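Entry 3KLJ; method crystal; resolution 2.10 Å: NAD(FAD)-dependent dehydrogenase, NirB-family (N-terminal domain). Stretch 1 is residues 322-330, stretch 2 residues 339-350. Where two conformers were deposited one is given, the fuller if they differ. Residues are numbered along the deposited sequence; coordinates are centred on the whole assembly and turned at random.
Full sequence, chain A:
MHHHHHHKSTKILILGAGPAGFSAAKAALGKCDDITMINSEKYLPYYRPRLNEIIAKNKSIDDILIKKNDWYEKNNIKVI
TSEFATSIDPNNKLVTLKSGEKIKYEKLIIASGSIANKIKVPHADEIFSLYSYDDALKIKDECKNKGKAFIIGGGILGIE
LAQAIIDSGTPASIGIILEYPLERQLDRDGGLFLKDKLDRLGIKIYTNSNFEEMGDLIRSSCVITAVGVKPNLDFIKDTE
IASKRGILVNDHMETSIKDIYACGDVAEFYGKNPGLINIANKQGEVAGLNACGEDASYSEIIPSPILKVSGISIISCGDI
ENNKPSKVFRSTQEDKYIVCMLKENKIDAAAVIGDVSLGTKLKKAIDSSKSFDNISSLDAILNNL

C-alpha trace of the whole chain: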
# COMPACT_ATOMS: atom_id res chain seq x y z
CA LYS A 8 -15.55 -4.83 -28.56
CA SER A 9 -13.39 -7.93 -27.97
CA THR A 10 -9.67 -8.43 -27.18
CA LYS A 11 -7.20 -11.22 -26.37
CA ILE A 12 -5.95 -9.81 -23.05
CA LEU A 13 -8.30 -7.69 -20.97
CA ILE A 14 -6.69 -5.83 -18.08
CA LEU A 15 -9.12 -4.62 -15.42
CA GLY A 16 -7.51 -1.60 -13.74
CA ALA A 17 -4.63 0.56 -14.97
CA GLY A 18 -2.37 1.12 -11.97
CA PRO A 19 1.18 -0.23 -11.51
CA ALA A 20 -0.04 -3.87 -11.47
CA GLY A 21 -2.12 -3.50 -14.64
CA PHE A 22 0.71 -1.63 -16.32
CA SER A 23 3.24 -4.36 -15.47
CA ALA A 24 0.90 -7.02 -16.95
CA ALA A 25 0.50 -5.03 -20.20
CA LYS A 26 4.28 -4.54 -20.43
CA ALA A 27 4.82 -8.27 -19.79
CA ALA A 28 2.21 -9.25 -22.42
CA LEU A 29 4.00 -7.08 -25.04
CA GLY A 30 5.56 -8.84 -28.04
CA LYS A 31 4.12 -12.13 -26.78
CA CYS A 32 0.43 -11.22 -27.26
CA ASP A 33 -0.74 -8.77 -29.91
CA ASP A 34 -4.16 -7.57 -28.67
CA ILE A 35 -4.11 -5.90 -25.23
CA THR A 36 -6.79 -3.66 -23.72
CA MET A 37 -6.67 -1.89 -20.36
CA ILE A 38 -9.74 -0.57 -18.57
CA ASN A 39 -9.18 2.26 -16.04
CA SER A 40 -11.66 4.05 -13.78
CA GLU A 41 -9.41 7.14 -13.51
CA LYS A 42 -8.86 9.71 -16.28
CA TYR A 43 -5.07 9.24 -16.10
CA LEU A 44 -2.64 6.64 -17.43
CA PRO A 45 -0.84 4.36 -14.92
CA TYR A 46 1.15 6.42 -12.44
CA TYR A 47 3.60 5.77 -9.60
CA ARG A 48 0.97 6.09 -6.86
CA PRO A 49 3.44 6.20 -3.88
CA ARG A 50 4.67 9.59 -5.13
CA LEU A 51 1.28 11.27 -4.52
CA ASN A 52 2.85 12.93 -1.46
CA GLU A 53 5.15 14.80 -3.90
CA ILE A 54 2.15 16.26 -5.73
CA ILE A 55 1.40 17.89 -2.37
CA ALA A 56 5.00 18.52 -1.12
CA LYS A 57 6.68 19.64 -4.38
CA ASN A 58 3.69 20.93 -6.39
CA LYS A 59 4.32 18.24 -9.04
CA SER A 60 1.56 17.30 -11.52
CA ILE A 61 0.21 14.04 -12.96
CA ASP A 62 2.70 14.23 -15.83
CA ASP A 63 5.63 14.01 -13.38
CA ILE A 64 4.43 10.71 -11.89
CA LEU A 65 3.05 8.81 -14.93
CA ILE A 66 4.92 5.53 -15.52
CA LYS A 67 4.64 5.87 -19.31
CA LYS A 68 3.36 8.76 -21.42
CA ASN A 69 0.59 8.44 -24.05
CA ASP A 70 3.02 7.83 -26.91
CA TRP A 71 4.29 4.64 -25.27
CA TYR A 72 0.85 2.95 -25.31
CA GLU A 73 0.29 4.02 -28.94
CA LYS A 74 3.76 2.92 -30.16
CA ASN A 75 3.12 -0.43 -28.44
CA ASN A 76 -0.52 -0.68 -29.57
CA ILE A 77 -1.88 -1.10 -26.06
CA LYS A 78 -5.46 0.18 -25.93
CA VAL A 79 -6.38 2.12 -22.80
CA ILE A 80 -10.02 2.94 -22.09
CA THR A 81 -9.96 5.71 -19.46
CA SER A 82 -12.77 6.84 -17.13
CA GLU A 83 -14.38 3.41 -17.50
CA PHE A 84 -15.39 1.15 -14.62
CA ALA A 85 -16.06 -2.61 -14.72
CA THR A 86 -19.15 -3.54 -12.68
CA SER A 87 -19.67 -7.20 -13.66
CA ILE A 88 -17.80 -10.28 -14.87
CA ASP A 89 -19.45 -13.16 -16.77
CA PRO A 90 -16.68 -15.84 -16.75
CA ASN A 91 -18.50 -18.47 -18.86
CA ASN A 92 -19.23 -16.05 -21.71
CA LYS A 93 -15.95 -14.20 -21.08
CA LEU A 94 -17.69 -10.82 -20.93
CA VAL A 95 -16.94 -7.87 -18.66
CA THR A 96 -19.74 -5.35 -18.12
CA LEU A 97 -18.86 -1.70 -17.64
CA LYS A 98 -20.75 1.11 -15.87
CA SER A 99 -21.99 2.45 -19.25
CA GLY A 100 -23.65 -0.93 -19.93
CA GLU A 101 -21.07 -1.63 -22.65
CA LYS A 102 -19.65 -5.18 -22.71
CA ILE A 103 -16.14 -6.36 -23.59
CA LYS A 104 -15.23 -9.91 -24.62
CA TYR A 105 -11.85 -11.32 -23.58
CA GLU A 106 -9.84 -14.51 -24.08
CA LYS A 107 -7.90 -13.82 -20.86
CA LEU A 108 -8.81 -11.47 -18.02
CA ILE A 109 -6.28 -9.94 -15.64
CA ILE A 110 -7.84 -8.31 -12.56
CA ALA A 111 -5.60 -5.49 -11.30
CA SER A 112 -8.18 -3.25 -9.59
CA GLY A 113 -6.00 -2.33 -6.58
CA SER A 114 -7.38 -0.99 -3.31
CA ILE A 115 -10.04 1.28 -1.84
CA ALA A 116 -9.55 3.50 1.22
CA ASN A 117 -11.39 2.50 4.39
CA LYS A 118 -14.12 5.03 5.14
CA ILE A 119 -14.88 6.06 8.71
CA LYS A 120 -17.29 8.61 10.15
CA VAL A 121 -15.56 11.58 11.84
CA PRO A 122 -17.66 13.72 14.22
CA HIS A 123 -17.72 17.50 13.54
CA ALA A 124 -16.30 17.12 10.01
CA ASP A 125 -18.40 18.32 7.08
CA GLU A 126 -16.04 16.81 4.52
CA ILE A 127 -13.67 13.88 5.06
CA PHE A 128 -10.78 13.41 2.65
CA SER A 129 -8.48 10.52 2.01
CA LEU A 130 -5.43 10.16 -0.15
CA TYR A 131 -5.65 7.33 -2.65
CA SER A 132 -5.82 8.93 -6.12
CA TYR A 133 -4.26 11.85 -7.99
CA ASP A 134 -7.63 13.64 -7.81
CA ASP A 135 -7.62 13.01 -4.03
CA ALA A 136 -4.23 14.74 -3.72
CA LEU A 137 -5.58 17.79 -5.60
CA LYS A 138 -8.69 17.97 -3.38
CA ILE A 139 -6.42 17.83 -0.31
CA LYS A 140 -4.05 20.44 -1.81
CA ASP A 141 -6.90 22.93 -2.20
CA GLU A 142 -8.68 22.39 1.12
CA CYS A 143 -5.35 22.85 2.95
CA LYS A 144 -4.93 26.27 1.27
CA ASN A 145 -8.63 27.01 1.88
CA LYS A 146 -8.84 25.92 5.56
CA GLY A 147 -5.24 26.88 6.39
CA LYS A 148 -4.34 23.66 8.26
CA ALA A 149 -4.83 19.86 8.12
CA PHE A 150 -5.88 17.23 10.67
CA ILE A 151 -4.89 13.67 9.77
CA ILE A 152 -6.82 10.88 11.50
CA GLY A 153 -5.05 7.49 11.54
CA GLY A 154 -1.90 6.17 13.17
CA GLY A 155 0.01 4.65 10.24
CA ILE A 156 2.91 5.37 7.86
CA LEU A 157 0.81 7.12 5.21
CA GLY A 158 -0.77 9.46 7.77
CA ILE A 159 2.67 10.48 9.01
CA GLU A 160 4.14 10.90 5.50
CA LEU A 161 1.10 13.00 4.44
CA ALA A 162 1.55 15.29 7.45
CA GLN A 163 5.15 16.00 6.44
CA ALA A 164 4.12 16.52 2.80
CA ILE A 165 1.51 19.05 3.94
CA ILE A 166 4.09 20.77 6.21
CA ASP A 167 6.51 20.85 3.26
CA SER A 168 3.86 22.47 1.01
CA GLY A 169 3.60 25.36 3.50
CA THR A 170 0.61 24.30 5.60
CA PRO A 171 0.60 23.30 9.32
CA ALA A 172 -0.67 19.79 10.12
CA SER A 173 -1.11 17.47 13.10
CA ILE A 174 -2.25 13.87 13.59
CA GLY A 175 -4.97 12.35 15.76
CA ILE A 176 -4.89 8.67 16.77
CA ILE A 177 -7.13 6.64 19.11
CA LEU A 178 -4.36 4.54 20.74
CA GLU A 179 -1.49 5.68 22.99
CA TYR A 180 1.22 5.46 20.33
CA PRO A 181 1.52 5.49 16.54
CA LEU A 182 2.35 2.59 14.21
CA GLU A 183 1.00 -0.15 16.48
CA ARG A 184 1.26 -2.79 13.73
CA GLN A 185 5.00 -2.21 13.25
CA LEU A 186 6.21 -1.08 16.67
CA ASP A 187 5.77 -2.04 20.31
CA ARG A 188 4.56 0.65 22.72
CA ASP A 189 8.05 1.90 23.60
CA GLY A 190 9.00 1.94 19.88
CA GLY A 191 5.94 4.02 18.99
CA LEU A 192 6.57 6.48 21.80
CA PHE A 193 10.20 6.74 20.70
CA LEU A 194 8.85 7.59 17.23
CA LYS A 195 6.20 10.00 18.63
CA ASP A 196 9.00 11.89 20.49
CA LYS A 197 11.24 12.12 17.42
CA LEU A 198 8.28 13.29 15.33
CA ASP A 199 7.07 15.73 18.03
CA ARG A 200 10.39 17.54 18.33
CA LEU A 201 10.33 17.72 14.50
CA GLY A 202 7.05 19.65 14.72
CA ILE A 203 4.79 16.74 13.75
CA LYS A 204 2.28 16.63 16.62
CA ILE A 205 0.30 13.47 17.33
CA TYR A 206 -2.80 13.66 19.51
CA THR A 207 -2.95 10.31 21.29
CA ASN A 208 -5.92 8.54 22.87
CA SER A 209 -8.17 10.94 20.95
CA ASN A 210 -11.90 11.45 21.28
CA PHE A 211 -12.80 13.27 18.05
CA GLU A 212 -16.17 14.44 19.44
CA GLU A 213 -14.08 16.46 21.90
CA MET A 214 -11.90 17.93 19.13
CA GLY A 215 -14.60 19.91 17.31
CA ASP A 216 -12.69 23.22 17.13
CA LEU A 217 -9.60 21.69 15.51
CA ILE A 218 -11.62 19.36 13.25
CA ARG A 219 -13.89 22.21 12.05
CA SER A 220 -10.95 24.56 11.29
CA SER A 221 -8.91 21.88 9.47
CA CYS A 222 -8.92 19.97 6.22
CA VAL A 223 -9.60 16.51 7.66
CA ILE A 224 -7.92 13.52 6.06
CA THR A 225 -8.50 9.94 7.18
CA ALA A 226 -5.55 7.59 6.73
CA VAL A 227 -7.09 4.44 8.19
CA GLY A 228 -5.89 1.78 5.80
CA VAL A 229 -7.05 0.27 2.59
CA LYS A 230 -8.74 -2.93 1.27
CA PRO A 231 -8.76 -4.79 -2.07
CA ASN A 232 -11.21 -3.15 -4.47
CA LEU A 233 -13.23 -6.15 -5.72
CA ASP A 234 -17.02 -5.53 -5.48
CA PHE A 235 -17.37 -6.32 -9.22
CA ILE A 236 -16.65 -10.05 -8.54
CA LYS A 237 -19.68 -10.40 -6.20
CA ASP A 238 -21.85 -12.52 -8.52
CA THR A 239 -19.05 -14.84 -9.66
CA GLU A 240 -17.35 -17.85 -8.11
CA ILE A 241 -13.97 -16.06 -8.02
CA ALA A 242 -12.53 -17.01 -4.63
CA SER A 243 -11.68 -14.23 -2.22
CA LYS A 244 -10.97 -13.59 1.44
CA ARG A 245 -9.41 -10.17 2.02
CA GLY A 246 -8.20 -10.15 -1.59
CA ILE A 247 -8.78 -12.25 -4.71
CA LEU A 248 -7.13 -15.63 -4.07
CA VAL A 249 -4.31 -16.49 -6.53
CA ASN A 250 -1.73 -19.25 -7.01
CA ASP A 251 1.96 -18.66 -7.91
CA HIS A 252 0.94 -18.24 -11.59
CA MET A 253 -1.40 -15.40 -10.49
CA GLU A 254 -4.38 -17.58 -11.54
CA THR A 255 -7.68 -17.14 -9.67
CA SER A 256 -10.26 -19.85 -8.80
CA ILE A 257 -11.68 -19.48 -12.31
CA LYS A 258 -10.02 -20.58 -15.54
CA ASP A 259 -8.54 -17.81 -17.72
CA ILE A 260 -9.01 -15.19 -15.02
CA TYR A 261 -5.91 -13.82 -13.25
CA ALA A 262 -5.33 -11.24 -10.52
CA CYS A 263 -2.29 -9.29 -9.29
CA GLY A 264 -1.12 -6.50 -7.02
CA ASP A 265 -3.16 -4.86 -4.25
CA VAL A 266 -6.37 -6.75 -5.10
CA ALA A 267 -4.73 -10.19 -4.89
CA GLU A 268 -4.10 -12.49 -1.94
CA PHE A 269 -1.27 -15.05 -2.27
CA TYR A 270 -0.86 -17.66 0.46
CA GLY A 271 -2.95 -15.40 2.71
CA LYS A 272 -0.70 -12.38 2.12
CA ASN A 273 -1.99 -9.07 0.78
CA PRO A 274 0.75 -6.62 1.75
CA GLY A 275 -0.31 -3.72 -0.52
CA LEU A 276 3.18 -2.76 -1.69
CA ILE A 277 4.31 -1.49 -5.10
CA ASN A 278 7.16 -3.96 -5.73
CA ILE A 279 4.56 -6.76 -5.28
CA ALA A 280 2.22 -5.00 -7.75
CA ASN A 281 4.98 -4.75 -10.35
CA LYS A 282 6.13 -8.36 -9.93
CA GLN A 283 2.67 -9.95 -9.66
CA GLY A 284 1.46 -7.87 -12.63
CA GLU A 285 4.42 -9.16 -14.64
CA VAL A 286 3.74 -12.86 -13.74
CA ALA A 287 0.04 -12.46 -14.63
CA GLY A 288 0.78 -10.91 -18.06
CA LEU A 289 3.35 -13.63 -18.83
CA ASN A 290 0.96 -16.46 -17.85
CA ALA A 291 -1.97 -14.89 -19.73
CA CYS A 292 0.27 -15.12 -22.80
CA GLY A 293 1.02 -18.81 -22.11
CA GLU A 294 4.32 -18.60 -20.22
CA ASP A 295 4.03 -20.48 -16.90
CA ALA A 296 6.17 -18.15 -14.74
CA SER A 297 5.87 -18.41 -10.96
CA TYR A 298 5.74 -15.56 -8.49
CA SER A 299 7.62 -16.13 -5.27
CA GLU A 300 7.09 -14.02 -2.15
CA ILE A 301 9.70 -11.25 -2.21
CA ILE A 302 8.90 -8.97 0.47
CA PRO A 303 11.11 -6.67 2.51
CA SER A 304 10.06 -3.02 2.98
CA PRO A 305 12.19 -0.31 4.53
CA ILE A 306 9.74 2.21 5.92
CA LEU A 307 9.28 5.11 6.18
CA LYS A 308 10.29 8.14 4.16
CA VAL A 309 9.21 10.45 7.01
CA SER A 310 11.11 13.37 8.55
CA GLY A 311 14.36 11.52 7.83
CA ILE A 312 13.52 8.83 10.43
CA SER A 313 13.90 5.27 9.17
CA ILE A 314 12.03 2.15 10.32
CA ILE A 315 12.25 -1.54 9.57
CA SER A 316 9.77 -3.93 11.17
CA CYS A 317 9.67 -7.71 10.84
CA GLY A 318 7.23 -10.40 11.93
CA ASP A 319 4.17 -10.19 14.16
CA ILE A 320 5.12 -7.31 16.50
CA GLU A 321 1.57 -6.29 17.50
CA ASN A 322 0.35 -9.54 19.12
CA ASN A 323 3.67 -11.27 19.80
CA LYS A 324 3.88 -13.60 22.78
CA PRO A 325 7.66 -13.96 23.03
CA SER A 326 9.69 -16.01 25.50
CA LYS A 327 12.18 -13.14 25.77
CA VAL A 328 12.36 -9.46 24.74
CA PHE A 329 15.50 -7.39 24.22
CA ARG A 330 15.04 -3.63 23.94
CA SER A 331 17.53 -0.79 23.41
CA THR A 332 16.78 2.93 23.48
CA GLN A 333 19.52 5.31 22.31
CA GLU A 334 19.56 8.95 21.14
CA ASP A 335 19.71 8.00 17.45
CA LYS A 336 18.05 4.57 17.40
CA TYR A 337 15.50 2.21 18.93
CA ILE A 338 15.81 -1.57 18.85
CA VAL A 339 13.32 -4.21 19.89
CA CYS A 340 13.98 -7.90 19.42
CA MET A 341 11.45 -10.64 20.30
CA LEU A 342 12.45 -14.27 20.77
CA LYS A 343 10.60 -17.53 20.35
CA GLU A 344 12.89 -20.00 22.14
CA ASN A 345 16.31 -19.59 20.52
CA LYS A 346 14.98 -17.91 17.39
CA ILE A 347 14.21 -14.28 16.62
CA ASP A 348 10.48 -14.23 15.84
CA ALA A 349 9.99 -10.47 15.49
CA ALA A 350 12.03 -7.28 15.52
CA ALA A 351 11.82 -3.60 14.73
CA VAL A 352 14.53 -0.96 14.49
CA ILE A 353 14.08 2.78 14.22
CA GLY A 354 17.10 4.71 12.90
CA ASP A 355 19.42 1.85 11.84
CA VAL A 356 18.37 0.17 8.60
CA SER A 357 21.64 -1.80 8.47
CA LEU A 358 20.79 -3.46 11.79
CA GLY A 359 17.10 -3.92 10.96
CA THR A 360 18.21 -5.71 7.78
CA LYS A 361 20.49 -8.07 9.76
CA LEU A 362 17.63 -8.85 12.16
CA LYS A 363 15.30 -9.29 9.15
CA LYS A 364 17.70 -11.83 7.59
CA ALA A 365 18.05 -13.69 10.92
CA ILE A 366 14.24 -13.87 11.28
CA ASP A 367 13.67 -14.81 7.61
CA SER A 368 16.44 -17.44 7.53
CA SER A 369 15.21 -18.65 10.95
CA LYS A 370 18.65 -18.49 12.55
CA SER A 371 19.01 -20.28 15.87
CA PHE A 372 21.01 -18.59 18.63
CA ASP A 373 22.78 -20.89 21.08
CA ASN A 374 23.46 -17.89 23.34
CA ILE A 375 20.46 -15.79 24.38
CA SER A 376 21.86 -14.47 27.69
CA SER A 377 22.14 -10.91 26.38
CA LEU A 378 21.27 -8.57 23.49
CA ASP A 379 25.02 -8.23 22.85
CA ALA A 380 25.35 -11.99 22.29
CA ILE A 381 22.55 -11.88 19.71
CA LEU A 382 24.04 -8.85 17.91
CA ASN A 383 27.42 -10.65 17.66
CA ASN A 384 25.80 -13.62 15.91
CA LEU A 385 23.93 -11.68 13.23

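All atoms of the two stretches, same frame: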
# COMPACT_ATOMS: atom_id res chain seq x y z
N ASN A 322 0.92 -8.55 18.20
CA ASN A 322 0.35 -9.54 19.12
C ASN A 322 1.35 -10.61 19.55
O ASN A 322 0.97 -11.71 19.97
CB ASN A 322 -0.88 -10.20 18.49
CG ASN A 322 -1.95 -9.20 18.09
OD1 ASN A 322 -2.53 -9.29 17.01
ND2 ASN A 322 -2.23 -8.23 18.97
N ASN A 323 2.64 -10.29 19.47
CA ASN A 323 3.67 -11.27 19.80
C ASN A 323 3.63 -11.70 21.26
O ASN A 323 3.49 -10.87 22.16
CB ASN A 323 5.06 -10.74 19.45
CG ASN A 323 6.03 -11.85 19.09
OD1 ASN A 323 6.46 -12.62 19.95
ND2 ASN A 323 6.37 -11.95 17.81
N LYS A 324 3.69 -13.02 21.46
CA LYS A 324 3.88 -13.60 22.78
C LYS A 324 5.26 -14.25 22.81
O LYS A 324 5.39 -15.46 22.59
CB LYS A 324 2.78 -14.63 23.09
CG LYS A 324 1.39 -14.04 23.27
CD LYS A 324 1.22 -13.32 24.61
CE LYS A 324 0.86 -14.29 25.73
NZ LYS A 324 0.25 -13.60 26.91
N PRO A 325 6.31 -13.44 23.06
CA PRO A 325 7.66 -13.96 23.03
C PRO A 325 8.07 -14.59 24.35
O PRO A 325 7.47 -14.30 25.39
CB PRO A 325 8.50 -12.72 22.75
CG PRO A 325 7.72 -11.59 23.32
CD PRO A 325 6.28 -12.01 23.44
N SER A 326 9.08 -15.45 24.30
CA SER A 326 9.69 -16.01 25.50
C SER A 326 10.63 -14.99 26.14
O SER A 326 10.77 -14.96 27.36
CB SER A 326 10.43 -17.32 25.19
OG SER A 326 11.17 -17.21 23.99
N LYS A 327 11.25 -14.16 25.31
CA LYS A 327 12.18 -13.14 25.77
C LYS A 327 12.18 -11.91 24.85
O LYS A 327 12.06 -12.04 23.63
CB LYS A 327 13.59 -13.71 25.88
CG LYS A 327 14.53 -12.93 26.78
CD LYS A 327 15.86 -13.67 26.94
CE LYS A 327 16.65 -13.10 28.12
NZ LYS A 327 17.98 -13.75 28.29
N VAL A 328 12.33 -10.73 25.45
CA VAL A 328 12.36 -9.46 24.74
C VAL A 328 13.63 -8.71 25.08
O VAL A 328 13.94 -8.50 26.25
CB VAL A 328 11.15 -8.55 25.14
CG1 VAL A 328 11.27 -7.15 24.52
CG2 VAL A 328 9.84 -9.19 24.73
N PHE A 329 14.38 -8.32 24.06
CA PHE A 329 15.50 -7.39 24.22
C PHE A 329 15.19 -6.03 23.59
O PHE A 329 14.86 -5.95 22.40
CB PHE A 329 16.77 -7.94 23.59
CG PHE A 329 17.21 -9.25 24.16
CD1 PHE A 329 17.90 -9.31 25.36
CD2 PHE A 329 16.95 -10.43 23.47
CE1 PHE A 329 18.32 -10.53 25.88
CE2 PHE A 329 17.37 -11.66 24.00
CZ PHE A 329 18.06 -11.70 25.19
N ARG A 330 15.34 -4.98 24.38
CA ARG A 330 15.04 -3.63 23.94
C ARG A 330 16.26 -2.74 24.17
O ARG A 330 16.97 -2.91 25.16
CB ARG A 330 13.83 -3.11 24.72
CG ARG A 330 13.30 -1.75 24.30
CD ARG A 330 11.99 -1.41 25.03
NE ARG A 330 10.88 -2.28 24.61
CZ ARG A 330 10.39 -3.30 25.31
NH1 ARG A 330 10.89 -3.62 26.51
NH2 ARG A 330 9.38 -4.01 24.82
N VAL A 339 14.06 -3.21 19.14
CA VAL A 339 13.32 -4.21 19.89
C VAL A 339 13.44 -5.56 19.17
O VAL A 339 13.30 -5.65 17.95
CB VAL A 339 11.84 -3.80 20.21
CG1 VAL A 339 10.98 -3.66 18.95
CG2 VAL A 339 11.21 -4.77 21.20
N CYS A 340 13.72 -6.59 19.96
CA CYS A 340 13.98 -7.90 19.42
C CYS A 340 13.20 -8.92 20.26
O CYS A 340 13.35 -8.97 21.49
CB CYS A 340 15.50 -8.13 19.46
SG CYS A 340 16.10 -9.72 19.01
N MET A 341 12.34 -9.70 19.61
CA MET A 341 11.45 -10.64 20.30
C MET A 341 11.79 -12.08 19.94
O MET A 341 11.88 -12.44 18.76
CB MET A 341 9.99 -10.32 19.99
CG MET A 341 9.58 -8.91 20.36
SD MET A 341 7.86 -8.48 19.99
CE MET A 341 7.74 -6.89 20.80
N LEU A 342 12.00 -12.90 20.97
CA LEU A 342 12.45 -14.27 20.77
C LEU A 342 11.34 -15.29 20.95
O LEU A 342 10.44 -15.12 21.78
CB LEU A 342 13.60 -14.61 21.72
CG LEU A 342 15.00 -14.29 21.22
CD1 LEU A 342 15.28 -12.79 21.24
CD2 LEU A 342 16.03 -15.04 22.05
N LYS A 343 11.40 -16.34 20.14
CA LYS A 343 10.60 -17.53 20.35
C LYS A 343 11.58 -18.68 20.51
O LYS A 343 12.09 -19.22 19.52
CB LYS A 343 9.64 -17.76 19.19
CG LYS A 343 8.43 -18.60 19.54
CD LYS A 343 7.15 -18.01 18.95
CE LYS A 343 6.71 -16.76 19.71
NZ LYS A 343 5.67 -15.98 18.98
N GLU A 344 11.87 -19.01 21.77
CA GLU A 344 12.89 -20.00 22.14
C GLU A 344 14.29 -19.44 21.86
O GLU A 344 14.72 -18.47 22.50
CB GLU A 344 12.68 -21.35 21.43
CG GLU A 344 11.39 -22.09 21.77
CD GLU A 344 11.35 -22.58 23.21
OE1 GLU A 344 10.96 -21.78 24.09
OE2 GLU A 344 11.70 -23.76 23.45
N ASN A 345 14.98 -20.06 20.90
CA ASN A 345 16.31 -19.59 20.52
C ASN A 345 16.33 -18.98 19.12
O ASN A 345 17.37 -18.87 18.47
CB ASN A 345 17.34 -20.72 20.68
CG ASN A 345 17.51 -21.14 22.12
OD1 ASN A 345 16.54 -21.55 22.77
ND2 ASN A 345 18.73 -21.04 22.63
N LYS A 346 15.15 -18.53 18.69
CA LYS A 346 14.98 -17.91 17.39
C LYS A 346 14.44 -16.50 17.55
O LYS A 346 13.70 -16.22 18.50
CB LYS A 346 14.03 -18.75 16.53
CG LYS A 346 14.47 -20.21 16.40
CD LYS A 346 13.88 -20.88 15.18
CE LYS A 346 14.66 -22.14 14.83
NZ LYS A 346 14.26 -22.71 13.52
N ILE A 347 14.83 -15.59 16.66
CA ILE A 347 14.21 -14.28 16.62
C ILE A 347 12.92 -14.40 15.81
O ILE A 347 12.96 -14.77 14.63
CB ILE A 347 15.14 -13.20 16.03
CG1 ILE A 347 16.47 -13.15 16.79
CG2 ILE A 347 14.45 -11.83 16.06
CD1 ILE A 347 17.50 -12.23 16.17
N ASP A 348 11.80 -14.12 16.46
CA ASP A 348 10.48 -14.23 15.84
C ASP A 348 10.01 -12.89 15.27
O ASP A 348 9.30 -12.86 14.27
CB ASP A 348 9.45 -14.72 16.87
CG ASP A 348 8.08 -15.00 16.25
OD1 ASP A 348 7.99 -15.86 15.36
OD2 ASP A 348 7.09 -14.36 16.66
N ALA A 349 10.40 -11.80 15.92
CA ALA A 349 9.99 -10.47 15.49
C ALA A 349 10.97 -9.43 15.98
O ALA A 349 11.59 -9.57 17.05
CB ALA A 349 8.59 -10.15 15.98
N ALA A 350 11.12 -8.37 15.19
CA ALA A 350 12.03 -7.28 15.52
C ALA A 350 11.64 -6.02 14.78
O ALA A 350 11.12 -6.08 13.66
CB ALA A 350 13.45 -7.66 15.19
O HOH W 1 3.55 -14.68 19.33

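What holds the backbones of the two stretches together? The strand that includes Val328 to Arg330 runs antiparallel to the strand 339-343, their N-to-C directions 167° apart. Phe329 and Cys340 form a hydrogen-bonded pair in which each residue satisfies both polar backbone atoms of the other: Phe329 N donates to Cys340 O at 2.8 Å, and Cys340 N donates to Phe329 O, also at 2.8 Å. The same two oxygens also receive CA-H contacts, Val328 CA to Cys340 O at 3.4 Å and Val339 CA to Phe329 O at 3.4 Å. Two residues further along, Leu342 N donates to Lys327 O at 2.8 Å, in a nearly straight bond with an angle of 164° at the hydrogen.

How are the polar groups satisfied where the ladder ends and the chain turns? Ser326 does most of this work. Its backbone Ser326 N donates to Leu342 O at 2.9 Å, so the carbonyl of Leu342 is answered by Ser326. The hydroxyl adds a weak bond from Ser326 OG to the same Leu342 O at 3.1 Å, and in turn accepts from Glu344 N at 2.9 Å. A single side chain, in the p rotamer, thereby reaches the backbone on both flanks of Lys343, where the type II' turn from Lys343 to Lys346 begins. The turn itself is closed within its own stretch, by Lys343 N donating to Lys346 O at 2.8 Å and Lys346 N donating to Lys343 O at 3.2 Å.

What partners does the charged and amide cluster near Asn323 find? Asp348 OD2 is the shared acceptor. Asn323 ND2 donates to Asp348 OD2 at 2.8 Å, and Lys343 NZ makes a salt bridge to Asp348 OD2 at 3.2 Å, so one carboxylate oxygen meets an amide from one stretch and an ammonium from its own. The CA-to-CB bond of Lys343 points away from stretch 1, yet the end of its side chain comes nearer, which lets the ammonium take part. A water extends the link across the contact: it accepts from Lys343 NZ at 2.5 Å and from Lys324 N at 2.7 Å, giving that backbone amide a partner. Asn323 ND2 has a further hydrogen bond elsewhere in the structure.

Which side chains pack around these polar links? Phe329, Cys340 and Leu342 lie on one face of the sheet. There Leu342 CD1 approaches the edge of the Phe329 ring, 3.6 Å from Phe329 CE2, while Phe329 CB and Cys340 CB sit 4.3 Å apart. Val328, Arg330, Val339 and Met341 occupy the other face, where Val328 CG1 meets Val339 CG2 at 4.1 Å. Met341 also extends the packing beyond the paired strands: Met341 CB lies 3.9 Å from Pro325 CB, and Met341 SD is 3.6 Å from Asn323 CB. Polar and apolar contacts thus combine, burying 656 Å² summed over both stretches.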